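Local coordinates for protein alanine racemase (Corynebacterium glutamicum, PDB 2DY3) that binds pyridoxal-5'-phosphate as a two-domain enzyme of the alanine racemase family, with a TIM-barrel N-terminal domain and a separate C-terminal domain, at residues 6-10 with 11-15; 35-39 with 40-44; 66-69 with 70-73. All coordinates share one frame; numbering follows the deposited sequence.

Interaction 1 (6-10 with 11-15)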
ATOM      1  N   THR B   6      11.024   6.679   2.740  1.00 17.28           N
ATOM      2  CA  THR B   6      11.810   5.534   2.325  1.00 18.23           C
ATOM      3  C   THR B   6      12.991   6.165   1.597  1.00 19.82           C
ATOM      4  O   THR B   6      12.800   7.006   0.716  1.00 21.19           O
ATOM      5  CB  THR B   6      11.063   4.611   1.342  1.00 19.57           C
ATOM      6  OG1 THR B   6      10.480   5.394   0.289  1.00 21.47           O
ATOM      7  CG2 THR B   6       9.986   3.814   2.068  1.00 18.49           C
ATOM      8  N   LYS B   7      14.204   5.800   1.996  1.00 19.90           N
ATOM      9  CA  LYS B   7      15.408   6.317   1.353  1.00 21.49           C
ATOM     10  C   LYS B   7      15.783   5.329   0.269  1.00 21.39           C
ATOM     11  O   LYS B   7      16.006   4.156   0.557  1.00 20.86           O
ATOM     12  CB  LYS B   7      16.586   6.384   2.325  1.00 22.95           C
ATOM     13  CG  LYS B   7      16.598   7.525   3.317  1.00 29.10           C
ATOM     14  CD  LYS B   7      17.893   7.450   4.122  1.00 30.15           C
ATOM     15  CE  LYS B   7      18.078   8.636   5.052  1.00 35.51           C
ATOM     16  NZ  LYS B   7      19.352   8.523   5.829  1.00 33.46           N
ATOM     17  N   ILE B   8      15.857   5.797  -0.970  1.00 21.27           N
ATOM     18  CA  ILE B   8      16.232   4.927  -2.065  1.00 20.41           C
ATOM     19  C   ILE B   8      17.633   5.281  -2.530  1.00 21.44           C
ATOM     20  O   ILE B   8      17.858   6.342  -3.107  1.00 20.40           O
ATOM     21  CB  ILE B   8      15.267   5.055  -3.261  1.00 19.47           C
ATOM     22  CG1 ILE B   8      13.821   4.914  -2.785  1.00 18.58           C
ATOM     23  CG2 ILE B   8      15.571   3.975  -4.288  1.00 17.89           C
ATOM     24  CD1 ILE B   8      13.564   3.668  -1.958  1.00 18.02           C
ATOM     25  N   ASP B   9      18.572   4.381  -2.267  1.00 20.94           N
ATOM     26  CA  ASP B   9      19.957   4.580  -2.663  1.00 20.55           C
ATOM     27  C   ASP B   9      20.138   4.143  -4.116  1.00 19.49           C
ATOM     28  O   ASP B   9      20.240   2.952  -4.400  1.00 19.16           O
ATOM     29  CB  ASP B   9      20.872   3.759  -1.757  1.00 22.61           C
ATOM     30  CG  ASP B   9      22.341   3.962  -2.068  1.00 24.78           C
ATOM     31  OD1 ASP B   9      22.664   4.532  -3.133  1.00 26.55           O
ATOM     32  OD2 ASP B   9      23.177   3.537  -1.244  1.00 26.35           O
ATOM     33  N   LEU B  10      20.186   5.109  -5.029  1.00 17.37           N
ATOM     34  CA  LEU B  10      20.345   4.806  -6.446  1.00 17.18           C
ATOM     35  C   LEU B  10      21.716   4.231  -6.791  1.00 18.63           C
ATOM     36  O   LEU B  10      21.829   3.388  -7.687  1.00 18.80           O
ATOM     37  CB  LEU B  10      20.063   6.061  -7.285  1.00 16.60           C
ATOM     38  CG  LEU B  10      18.606   6.529  -7.207  1.00 17.02           C
ATOM     39  CD1 LEU B  10      18.390   7.805  -8.022  1.00 16.80           C
ATOM     40  CD2 LEU B  10      17.709   5.411  -7.706  1.00 14.82           C
ATOM     41  N   ASP B  11      22.760   4.676  -6.091  1.00 19.60           N
ATOM     42  CA  ASP B  11      24.102   4.156  -6.353  1.00 20.48           C
ATOM     43  C   ASP B  11      24.123   2.665  -6.061  1.00 19.86           C
ATOM     44  O   ASP B  11      24.796   1.895  -6.746  1.00 19.66           O
ATOM     45  CB  ASP B  11      25.155   4.847  -5.482  1.00 24.13           C
ATOM     46  CG  ASP B  11      25.424   6.273  -5.909  1.00 28.85           C
ATOM     47  OD1 ASP B  11      25.523   6.527  -7.130  1.00 29.81           O
ATOM     48  OD2 ASP B  11      25.550   7.141  -5.019  1.00 34.09           O
ATOM     49  N   ALA B  12      23.390   2.264  -5.028  1.00 19.72           N
ATOM     50  CA  ALA B  12      23.314   0.856  -4.656  1.00 18.75           C
ATOM     51  C   ALA B  12      22.689   0.090  -5.814  1.00 18.79           C
ATOM     52  O   ALA B  12      23.100  -1.029  -6.127  1.00 20.40           O
ATOM     53  CB  ALA B  12      22.474   0.689  -3.394  1.00 16.44           C
ATOM     54  N   ILE B  13      21.694   0.704  -6.454  1.00 18.90           N
ATOM     55  CA  ILE B  13      21.016   0.082  -7.589  1.00 19.01           C
ATOM     56  C   ILE B  13      21.969  -0.063  -8.779  1.00 19.99           C
ATOM     57  O   ILE B  13      22.002  -1.104  -9.444  1.00 19.63           O
ATOM     58  CB  ILE B  13      19.768   0.906  -8.008  1.00 18.95           C
ATOM     59  CG1 ILE B  13      18.692   0.780  -6.921  1.00 23.23           C
ATOM     60  CG2 ILE B  13      19.225   0.416  -9.349  1.00 13.99           C
ATOM     61  CD1 ILE B  13      17.416   1.527  -7.211  1.00 27.54           C
ATOM     62  N   ALA B  14      22.745   0.980  -9.049  1.00 21.40           N
ATOM     63  CA  ALA B  14      23.696   0.927 -10.151  1.00 21.76           C
ATOM     64  C   ALA B  14      24.689  -0.199  -9.863  1.00 21.84           C
ATOM     65  O   ALA B  14      25.000  -1.010 -10.736  1.00 22.86           O
ATOM     66  CB  ALA B  14      24.422   2.253 -10.277  1.00 19.89           C
ATOM     67  N   HIS B  15      25.173  -0.245  -8.625  1.00 21.29           N
ATOM     68  CA  HIS B  15      26.117  -1.276  -8.205  1.00 20.68           C
ATOM     69  C   HIS B  15      25.527  -2.655  -8.469  1.00 20.65           C
ATOM     70  O   HIS B  15      26.155  -3.503  -9.107  1.00 22.38           O
ATOM     71  CB  HIS B  15      26.416  -1.134  -6.713  1.00 22.19           C
ATOM     72  CG  HIS B  15      27.136  -2.308  -6.130  1.00 21.51           C
ATOM     73  ND1 HIS B  15      28.486  -2.520  -6.314  1.00 22.02           N
ATOM     74  CD2 HIS B  15      26.686  -3.355  -5.397  1.00 20.33           C
ATOM     75  CE1 HIS B  15      28.836  -3.647  -5.720  1.00 19.81           C
ATOM     76  NE2 HIS B  15      27.763  -4.173  -5.157  1.00 22.06           N
TER
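D9 caps the N-terminus of the helix that starts at L10, and its side chain reaches forward to A12. CB packs beside the methyl of A12, and D9 CG comes closer, 3.5 Å from A12 CB. At the tip the two oxygens divide the work: OD1 accepts from the backbone, whereas D9 OD2 lies 3.6 Å from A12 CB. The bond from A12 N to D9 OD1 is 3.0 Å long and fairly straight at the hydrogen (155°), yet the N-H reaches OD1 from well above the carboxylate plane. With CG opposite the backbone N (chi1 -177°), the D9 carboxylate is carried to the start of the first turn, within reach of A12 N. D9 O faces the same turn, but its bonds from A12 N and I13 N are weak, the latter at 3.4 Å. The regular helical bonding is carried on by A14 N to L10 O, 2.9 Å. D9 OD1 also lies 4.3 Å from D11 OD2, a pairing of like charges partly offset, probably, by the positive end of the helix dipole. On another flank the contact is apolar: L10 and I13 lie side by side, L10 CD2 being 3.9 Å from I13 CD1, and that same I13 methyl meets I8 CG2 at 4.2 Å. The strand and the helix are thus joined by an N-cap and a small hydrocarbon cluster. Strand 4-8 runs antiparallel to strand 236-247 and parallel to strand 357-360, while I13 turns onto V45, V48 and I49 of helix 42-50, and H15 reaches G231 by a hydrogen bond through NE2.

Interaction 2 (35-39 with 40-44). With PLP (pyridoxal-5'-phosphate), chain F.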
ATOM      1  N   ALA B  35       5.557  -3.325 -10.398  1.00 11.51           N
ATOM      2  CA  ALA B  35       5.169  -2.800  -9.087  1.00 11.24           C
ATOM      3  C   ALA B  35       5.952  -1.537  -8.724  1.00 12.45           C
ATOM      4  O   ALA B  35       6.344  -1.341  -7.572  1.00 11.89           O
ATOM      5  CB  ALA B  35       5.385  -3.870  -8.023  1.00 12.46           C
ATOM      6  N   ASN B  36       6.174  -0.683  -9.716  1.00 14.36           N
ATOM      7  CA  ASN B  36       6.913   0.558  -9.516  1.00 14.02           C
ATOM      8  C   ASN B  36       8.313   0.263  -8.994  1.00 15.24           C
ATOM      9  O   ASN B  36       8.756   0.834  -7.997  1.00 15.89           O
ATOM     10  CB  ASN B  36       6.163   1.474  -8.542  1.00 15.31           C
ATOM     11  CG  ASN B  36       6.752   2.870  -8.484  1.00 18.65           C
ATOM     12  OD1 ASN B  36       7.438   3.306  -9.409  1.00 22.95           O
ATOM     13  ND2 ASN B  36       6.475   3.587  -7.404  1.00 21.99           N
ATOM     14  N   ALA B  37       9.002  -0.640  -9.684  1.00 14.93           N
ATOM     15  CA  ALA B  37      10.352  -1.023  -9.311  1.00 14.10           C
ATOM     16  C   ALA B  37      10.360  -1.572  -7.890  1.00 14.13           C
ATOM     17  O   ALA B  37      11.165  -1.162  -7.059  1.00 12.60           O
ATOM     18  CB  ALA B  37      11.285   0.182  -9.431  1.00 12.56           C
ATOM     19  N   TYR B  38       9.452  -2.509  -7.625  1.00 15.49           N
ATOM     20  CA  TYR B  38       9.332  -3.122  -6.310  1.00 16.42           C
ATOM     21  C   TYR B  38       9.208  -2.053  -5.232  1.00 16.89           C
ATOM     22  O   TYR B  38       9.850  -2.134  -4.184  1.00 14.80           O
ATOM     23  CB  TYR B  38      10.542  -4.021  -6.028  1.00 15.48           C
ATOM     24  CG  TYR B  38      10.518  -5.329  -6.790  1.00 16.67           C
ATOM     25  CD1 TYR B  38      10.055  -5.383  -8.100  1.00 16.29           C
ATOM     26  CD2 TYR B  38      10.962  -6.507  -6.206  1.00 16.88           C
ATOM     27  CE1 TYR B  38      10.027  -6.566  -8.801  1.00 15.51           C
ATOM     28  CE2 TYR B  38      10.944  -7.702  -6.907  1.00 17.06           C
ATOM     29  CZ  TYR B  38      10.472  -7.724  -8.202  1.00 18.35           C
ATOM     30  OH  TYR B  38      10.427  -8.912  -8.901  1.00 19.97           O
ATOM     31  N   ASN B  39       8.393  -1.044  -5.521  1.00 17.30           N
ATOM     32  CA  ASN B  39       8.133   0.061  -4.599  1.00 16.51           C
ATOM     33  C   ASN B  39       9.310   1.026  -4.432  1.00 16.35           C
ATOM     34  O   ASN B  39       9.264   1.906  -3.577  1.00 18.15           O
ATOM     35  CB  ASN B  39       7.734  -0.497  -3.226  1.00 17.55           C
ATOM     36  CG  ASN B  39       6.980   0.512  -2.370  1.00 17.29           C
ATOM     37  OD1 ASN B  39       6.954   0.405  -1.143  1.00 13.21           O
ATOM     38  ND2 ASN B  39       6.351   1.484  -3.015  1.00 13.42           N
ATOM     39  N   HIS B  40      10.361   0.873  -5.235  1.00 16.18           N
ATOM     40  CA  HIS B  40      11.525   1.764  -5.127  1.00 17.69           C
ATOM     41  C   HIS B  40      11.434   3.028  -5.993  1.00 17.78           C
ATOM     42  O   HIS B  40      12.310   3.893  -5.925  1.00 19.60           O
ATOM     43  CB  HIS B  40      12.819   1.018  -5.482  1.00 14.83           C
ATOM     44  CG  HIS B  40      13.256   0.023  -4.452  1.00 13.04           C
ATOM     45  ND1 HIS B  40      12.561  -1.138  -4.191  1.00 13.02           N
ATOM     46  CD2 HIS B  40      14.331   0.010  -3.627  1.00 13.10           C
ATOM     47  CE1 HIS B  40      13.188  -1.822  -3.250  1.00 14.14           C
ATOM     48  NE2 HIS B  40      14.265  -1.147  -2.891  1.00 12.60           N
ATOM     49  N   GLY B  41      10.384   3.139  -6.805  1.00 17.05           N
ATOM     50  CA  GLY B  41      10.237   4.308  -7.660  1.00 16.30           C
ATOM     51  C   GLY B  41      10.846   4.078  -9.033  1.00 17.00           C
ATOM     52  O   GLY B  41      11.991   4.463  -9.293  1.00 16.23           O
ATOM     53  N   VAL B  42      10.071   3.460  -9.921  1.00 15.59           N
ATOM     54  CA  VAL B  42      10.537   3.138 -11.266  1.00 15.69           C
ATOM     55  C   VAL B  42      10.954   4.352 -12.091  1.00 18.12           C
ATOM     56  O   VAL B  42      11.813   4.249 -12.972  1.00 17.26           O
ATOM     57  CB  VAL B  42       9.449   2.347 -12.044  1.00 15.80           C
ATOM     58  CG1 VAL B  42       8.269   3.262 -12.405  1.00 13.58           C
ATOM     59  CG2 VAL B  42      10.055   1.717 -13.279  1.00 15.88           C
ATOM     60  N   GLU B  43      10.354   5.502 -11.805  1.00 19.51           N
ATOM     61  CA  GLU B  43      10.670   6.720 -12.537  1.00 22.93           C
ATOM     62  C   GLU B  43      12.137   7.104 -12.381  1.00 23.34           C
ATOM     63  O   GLU B  43      12.723   7.713 -13.274  1.00 25.51           O
ATOM     64  CB  GLU B  43       9.764   7.862 -12.069  1.00 26.01           C
ATOM     65  CG  GLU B  43      10.027   9.176 -12.774  1.00 35.20           C
ATOM     66  CD  GLU B  43       8.825  10.106 -12.764  1.00 38.63           C
ATOM     67  OE1 GLU B  43       8.986  11.272 -13.185  1.00 40.34           O
ATOM     68  OE2 GLU B  43       7.725   9.673 -12.350  1.00 39.50           O
ATOM     69  N   LYS B  44      12.724   6.739 -11.246  1.00 21.48           N
ATOM     70  CA  LYS B  44      14.126   7.024 -10.974  1.00 20.71           C
ATOM     71  C   LYS B  44      14.999   5.777 -11.130  1.00 20.32           C
ATOM     72  O   LYS B  44      16.115   5.855 -11.633  1.00 20.93           O
ATOM     73  CB  LYS B  44      14.289   7.571  -9.553  1.00 21.48           C
ATOM     74  CG  LYS B  44      13.751   8.975  -9.364  1.00 25.87           C
ATOM     75  CD  LYS B  44      14.528   9.975 -10.210  1.00 30.39           C
ATOM     76  CE  LYS B  44      13.954  11.373 -10.069  1.00 33.19           C
ATOM     77  NZ  LYS B  44      12.503  11.391 -10.418  1.00 38.01           N
TER
HETATM   78  N1  PLP F 401       9.655 -12.896 -14.104  1.00 28.09           N
HETATM   79  C2  PLP F 401       8.274 -12.797 -13.908  1.00 28.04           C
HETATM   80  C2A PLP F 401       7.331 -13.376 -14.949  1.00 28.10           C
HETATM   81  C3  PLP F 401       7.794 -12.165 -12.736  1.00 28.17           C
HETATM   82  O3  PLP F 401       6.436 -12.063 -12.518  1.00 30.92           O
HETATM   83  C4  PLP F 401       8.722 -11.636 -11.786  1.00 26.28           C
HETATM   84  C4A PLP F 401       8.256 -10.966 -10.468  1.00 27.00           C
HETATM   85  C5  PLP F 401      10.133 -11.778 -12.032  1.00 26.57           C
HETATM   86  C6  PLP F 401      10.570 -12.401 -13.189  1.00 27.20           C
HETATM   87  C5A PLP F 401      11.175 -11.280 -11.078  1.00 25.76           C
HETATM   88  O4P PLP F 401      11.441 -12.244 -10.067  1.00 24.04           O
HETATM   89  P   PLP F 401      12.500 -12.082  -8.849  1.00 22.25           P
HETATM   90  O1P PLP F 401      12.199 -10.853  -8.125  1.00 19.09           O
HETATM   91  O2P PLP F 401      12.237 -13.290  -8.066  1.00 22.17           O
HETATM   92  O3P PLP F 401      13.809 -12.044  -9.537  1.00 20.59           O
HETATM   93  O   HOH W   1       8.215   6.085  -9.987  1.00 22.38           O
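The imidazole of H40 presents its ND1 edge to the carbonyls of A37 and Y38, and both its ring and that of Y38 stack with Y220. H40 ND1 donates to Y38 O at 2.9 Å, slightly tilted from the ring plane, and more weakly to A37 O. These two acceptors hold the ring's rotation. The phenol of Y38 has the phosphate of pyridoxal-5'-phosphate at its edge, near the ring plane: Y38 OH donates to PLP O1P at 2.7 Å. Y38 thereby carries the bend into the pyridoxal-5'-phosphate pocket, where S199 N, G216 N, L217 N and Y346 OH also bond the ligand. Residues 35-38 form a left-handed helical turn, with all phi and psi angles positive. Behind it the chain reverses: H40 N donates to A37 O at 2.8 Å, and G41 N to N36 O at 3.1 Å. G41, at phi 93° and psi 84°, has backbone angles that would press a CB into the carbonyl oxygen of H40. The next helix then begins under the amide of N36. N36 CG lies opposite its backbone N (chi1 -170°), which carries N36 OD1 to V42 N; that hydrogen bond is 2.7 Å, with the donor above the amide plane. A water donates to N36 OD1 and accepts from E43 N. Alongside, A37 CB rests 3.9 Å from V42 CB. Helix 42-50 adds V45 against A37 and H40, helix 62-70 covers V42 with Q67 and L68, and R358 of strand 357-360 packs on N36; Y38 also meets M304 of the second subunit.

Interaction 3 (66-69 with 70-73)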
ATOM      1  N   MET B  66       3.961   0.961 -20.508  1.00 16.25           N
ATOM      2  CA  MET B  66       3.801   2.277 -21.120  1.00 18.30           C
ATOM      3  C   MET B  66       4.481   3.366 -20.289  1.00 18.40           C
ATOM      4  O   MET B  66       4.996   4.343 -20.842  1.00 16.49           O
ATOM      5  CB  MET B  66       2.309   2.587 -21.344  1.00 20.90           C
ATOM      6  CG  MET B  66       1.724   1.857 -22.567  1.00 25.27           C
ATOM      7  SD  MET B  66      -0.049   2.096 -22.900  1.00 34.64           S
ATOM      8  CE  MET B  66      -0.014   3.687 -23.803  1.00 32.65           C
ATOM      9  N   GLN B  67       4.504   3.189 -18.968  1.00 17.50           N
ATOM     10  CA  GLN B  67       5.150   4.156 -18.079  1.00 18.22           C
ATOM     11  C   GLN B  67       6.665   4.143 -18.329  1.00 18.63           C
ATOM     12  O   GLN B  67       7.331   5.178 -18.246  1.00 18.56           O
ATOM     13  CB  GLN B  67       4.849   3.823 -16.607  1.00 17.24           C
ATOM     14  CG  GLN B  67       5.567   4.728 -15.594  1.00 16.89           C
ATOM     15  CD  GLN B  67       5.226   4.402 -14.144  1.00 16.90           C
ATOM     16  OE1 GLN B  67       5.066   3.236 -13.781  1.00 17.87           O
ATOM     17  NE2 GLN B  67       5.130   5.433 -13.307  1.00 13.90           N
ATOM     18  N   LEU B  68       7.207   2.969 -18.642  1.00 18.83           N
ATOM     19  CA  LEU B  68       8.635   2.859 -18.921  1.00 18.92           C
ATOM     20  C   LEU B  68       8.990   3.664 -20.170  1.00 20.35           C
ATOM     21  O   LEU B  68       9.999   4.368 -20.202  1.00 19.15           O
ATOM     22  CB  LEU B  68       9.037   1.393 -19.112  1.00 16.20           C
ATOM     23  CG  LEU B  68       9.025   0.574 -17.819  1.00 15.53           C
ATOM     24  CD1 LEU B  68       9.497  -0.844 -18.093  1.00 16.46           C
ATOM     25  CD2 LEU B  68       9.927   1.249 -16.796  1.00 15.87           C
ATOM     26  N   ARG B  69       8.159   3.553 -21.201  1.00 20.67           N
ATOM     27  CA  ARG B  69       8.405   4.291 -22.430  1.00 21.18           C
ATOM     28  C   ARG B  69       8.289   5.778 -22.131  1.00 21.45           C
ATOM     29  O   ARG B  69       9.044   6.577 -22.675  1.00 20.22           O
ATOM     30  CB  ARG B  69       7.409   3.882 -23.520  1.00 18.37           C
ATOM     31  CG  ARG B  69       7.698   2.518 -24.152  1.00 20.93           C
ATOM     32  CD  ARG B  69       8.928   2.533 -25.068  1.00 18.62           C
ATOM     33  NE  ARG B  69       9.178   1.208 -25.640  1.00 20.49           N
ATOM     34  CZ  ARG B  69      10.245   0.455 -25.378  1.00 18.67           C
ATOM     35  NH1 ARG B  69      11.189   0.889 -24.554  1.00 16.36           N
ATOM     36  NH2 ARG B  69      10.354  -0.749 -25.923  1.00 19.39           N
ATOM     37  N   ASP B  70       7.349   6.134 -21.252  1.00 23.56           N
ATOM     38  CA  ASP B  70       7.131   7.526 -20.857  1.00 24.27           C
ATOM     39  C   ASP B  70       8.377   8.183 -20.257  1.00 26.11           C
ATOM     40  O   ASP B  70       8.699   9.325 -20.590  1.00 26.28           O
ATOM     41  CB  ASP B  70       5.989   7.634 -19.835  1.00 25.09           C
ATOM     42  CG  ASP B  70       4.610   7.688 -20.483  1.00 25.62           C
ATOM     43  OD1 ASP B  70       4.528   7.792 -21.725  1.00 26.76           O
ATOM     44  OD2 ASP B  70       3.605   7.637 -19.741  1.00 21.79           O
ATOM     45  N   ILE B  71       9.070   7.483 -19.365  1.00 26.20           N
ATOM     46  CA  ILE B  71      10.258   8.063 -18.752  1.00 27.40           C
ATOM     47  C   ILE B  71      11.462   8.063 -19.691  1.00 26.58           C
ATOM     48  O   ILE B  71      12.520   8.598 -19.353  1.00 26.39           O
ATOM     49  CB  ILE B  71      10.639   7.348 -17.438  1.00 29.10           C
ATOM     50  CG1 ILE B  71      11.008   5.895 -17.710  1.00 29.34           C
ATOM     51  CG2 ILE B  71       9.483   7.424 -16.453  1.00 30.54           C
ATOM     52  CD1 ILE B  71      11.346   5.130 -16.452  1.00 31.90           C
ATOM     53  N   GLY B  72      11.305   7.457 -20.863  1.00 24.33           N
ATOM     54  CA  GLY B  72      12.391   7.455 -21.824  1.00 25.17           C
ATOM     55  C   GLY B  72      13.159   6.167 -22.008  1.00 24.94           C
ATOM     56  O   GLY B  72      14.159   6.145 -22.723  1.00 25.38           O
ATOM     57  N   ILE B  73      12.715   5.096 -21.359  1.00 23.04           N
ATOM     58  CA  ILE B  73      13.386   3.815 -21.509  1.00 20.70           C
ATOM     59  C   ILE B  73      13.240   3.421 -22.974  1.00 22.01           C
ATOM     60  O   ILE B  73      12.122   3.341 -23.493  1.00 23.03           O
ATOM     61  CB  ILE B  73      12.731   2.728 -20.630  1.00 22.15           C
ATOM     62  CG1 ILE B  73      12.891   3.089 -19.146  1.00 18.03           C
ATOM     63  CG2 ILE B  73      13.350   1.369 -20.939  1.00 20.63           C
ATOM     64  CD1 ILE B  73      14.331   3.174 -18.691  1.00 17.15           C
TER
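D70 N donates to M66 O at 3.0 Å, one of the last regular bonds of helix 62-70, and the D70 side chain lies back along that turn, with CG 3.4 Å from M66 O. Its OD1 makes a salt bridge to R94. I71 continues the pattern through I71 N to Q67 O. I71 CG1 sits between the backbone N and the carbonyl carbon (chi1 63°), which brings it to 3.1 Å from L68 O, a tight fit, and lays I71 CD1 alongside L68 CD2 at 4.1 Å. At G72 phi becomes positive and the helix ends in a Schellman motif. G72 N donates to R69 O, and I73 N closes the wider loop onto L68 O at 3.0 Å. I73 turns its side chain back on the helix, with CG1 3.3 Å from L68 O. Its own carbonyl is met by R69, whose chain bends at chi2 (-72°) so that NH1 reaches I73 O at 2.8 Å, the oxygen lying at the edge of the guanidinium and in its plane. Further carbonyls surround this group: Q75 O also takes NH1, N95 O takes NH2 and R94 O takes NE. L68 and I73 pack on F57 of strand 56-59, I71 and I73 on A46 of helix 42-50, and L68 and R69 on V77 of strand 76-81.

Interactions 2 and 3 lie in the N-terminal TIM-barrel domain; interaction 1 runs from a strand of the mixed sheet, shared with strands 236-247 and 357-360, into helix 10-24. Interaction 2 is the most buried and alone touches pyridoxal-5'-phosphate; the others are partly buried. Interaction 1 starts a helix with a carboxylate cap, interaction 3 ends one with a glycine and an arginine bound to carbonyls, and interaction 2 links two helices through an asparagine amide bonded to the backbone of V42, and an imidazole. Helix 42-50 is common to all: its first residues form part of interaction 2, I13 and A14 of interaction 1 pack on it, and so do Q67, L68, I71 and I73 of interaction 3.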